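Local coordinates for protein transcriptional regulator AcuR (PDB 3BRU) that represses transcription of its own operon, probably by binding two operator sequences in the promoter, at residues Val51-Asp54 and Glu55-Ala59. Sequence-based numbering, arbitrary orientation.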
loop_
_atom_site.group_PDB
_atom_site.type_symbol
_atom_site.label_atom_id
_atom_site.label_comp_id
_atom_site.label_asym_id
_atom_site.label_seq_id
_atom_site.Cartn_x
_atom_site.Cartn_y
_atom_site.Cartn_z
ATOM N N VAL A 51 -10.931 -6.157 12.862
ATOM C CA VAL A 51 -10.661 -6.517 14.228
ATOM C C VAL A 51 -11.608 -5.791 15.171
ATOM O O VAL A 51 -11.583 -4.559 15.251
ATOM C CB VAL A 51 -9.184 -6.219 14.574
ATOM C CG1 VAL A 51 -8.906 -6.510 16.022
ATOM C CG2 VAL A 51 -8.267 -7.052 13.679
ATOM N N GLY A 52 -12.435 -6.554 15.892
ATOM C CA GLY A 52 -13.340 -5.974 16.873
ATOM C C GLY A 52 -12.715 -5.910 18.264
ATOM O O GLY A 52 -11.683 -6.545 18.533
ATOM N N VAL A 53 -13.362 -5.165 19.150
ATOM C CA VAL A 53 -12.930 -5.026 20.526
ATOM C C VAL A 53 -12.900 -6.355 21.280
ATOM O O VAL A 53 -11.974 -6.598 22.057
ATOM C CB VAL A 53 -13.798 -3.976 21.279
ATOM C CG1 VAL A 53 -13.527 -3.962 22.800
ATOM C CG2 VAL A 53 -13.592 -2.598 20.670
ATOM N N ASP A 54 -13.895 -7.213 21.074
ATOM C CA ASP A 54 -13.897 -8.489 21.771
ATOM C C ASP A 54 -12.683 -9.335 21.444
ATOM O O ASP A 54 -12.139 -9.983 22.322
ATOM C CB ASP A 54 -15.145 -9.306 21.468
ATOM C CG ASP A 54 -16.395 -8.730 22.093
ATOM O OD1 ASP A 54 -16.299 -7.873 23.015
ATOM O OD2 ASP A 54 -17.502 -9.156 21.652
ATOM N N GLU A 55 -12.270 -9.347 20.186
ATOM C CA GLU A 55 -11.051 -10.069 19.788
ATOM C C GLU A 55 -9.800 -9.518 20.508
ATOM O O GLU A 55 -8.982 -10.278 20.990
ATOM C CB GLU A 55 -10.909 -10.057 18.254
ATOM C CG GLU A 55 -9.539 -10.445 17.685
ATOM C CD GLU A 55 -9.494 -10.468 16.119
ATOM O OE1 GLU A 55 -10.573 -10.520 15.450
ATOM O OE2 GLU A 55 -8.358 -10.471 15.554
ATOM N N ILE A 56 -9.681 -8.195 20.587
ATOM C CA ILE A 56 -8.602 -7.533 21.351
ATOM C C ILE A 56 -8.619 -7.956 22.825
ATOM O O ILE A 56 -7.562 -8.293 23.373
ATOM C CB ILE A 56 -8.661 -5.959 21.260
ATOM C CG1 ILE A 56 -8.411 -5.459 19.822
ATOM C CG2 ILE A 56 -7.743 -5.265 22.291
ATOM C CD1 ILE A 56 -7.231 -6.071 19.133
ATOM N N LEU A 57 -9.793 -7.935 23.461
ATOM C CA LEU A 57 -9.904 -8.284 24.872
ATOM C C LEU A 57 -9.457 -9.729 25.125
ATOM O O LEU A 57 -8.751 -10.012 26.113
ATOM C CB LEU A 57 -11.351 -8.100 25.367
ATOM C CG LEU A 57 -11.932 -6.690 25.334
ATOM C CD1 LEU A 57 -13.335 -6.674 25.986
ATOM C CD2 LEU A 57 -10.971 -5.690 25.966
ATOM N N LYS A 58 -9.915 -10.632 24.250
ATOM C CA LYS A 58 -9.596 -12.041 24.332
ATOM C C LYS A 58 -8.086 -12.295 24.156
ATOM O O LYS A 58 -7.510 -13.103 24.850
ATOM C CB LYS A 58 -10.428 -12.829 23.312
ATOM C CG LYS A 58 -10.241 -14.350 23.365
ATOM C CD LYS A 58 -11.082 -15.065 22.287
ATOM C CE LYS A 58 -10.708 -16.545 22.188
ATOM N NZ LYS A 58 -11.884 -17.406 21.806
ATOM N N ALA A 59 -7.445 -11.599 23.235
ATOM C CA ALA A 59 -6.002 -11.701 23.099
ATOM C C ALA A 59 -5.234 -11.061 24.284
ATOM O O ALA A 59 -4.262 -11.630 24.768
ATOM C CB ALA A 59 -5.564 -11.106 21.741
HETATM O O HOH W 1 -12.569 -9.097 15.616
#
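Glu55 reaches back beside Gly52 and Val51 at the start of helix 53-60, the first helix of the predicted helix-turn-helix of this TetR-family DNA-binding domain. Gly52 holds the N-cap position. Beginning at CB, which rests 3.6 Å from Gly52 O, the Glu55 side chain runs through CG, anti to the backbone N (chi1 165°), and its extended chain carries the carboxylate back past the helix start. CD then lies 4.0 Å from Val51 CG1, the two side chains crossing at about a right angle, and OE2 passes Val51 CG2 at 3.9 Å on its way to a hydrogen bond with His42 of helix 31-45. A glutamate suits this place because it is long enough to reach back to the N-terminal end, where its negative charge probably gains from the helix dipole.

Val51 is branched and apolar: both methyls border the carboxylate, and CG1 also packs at 3.6 Å against Ile56 CD1. Ile56, apolar as its burial demands, touches Leu35 and His42 of helix 31-45 and Phe77 of helix 74-97. Val53 and Leu57, one turn apart, suit a second apolar strip against Phe67 of helix 64-70, while Asp54, facing outward, places an acid near the helix N-terminus and forms a salt bridge with Lys64. The helix opens with a weak bond from Ile56 N to Gly52 O, followed by a shorter one from Leu57 N to Val53 O (2.9 Å). At the N-cap, a single water accepts from Gly52 N at 2.6 Å and donates to Glu55 OE1 at 2.5 Å.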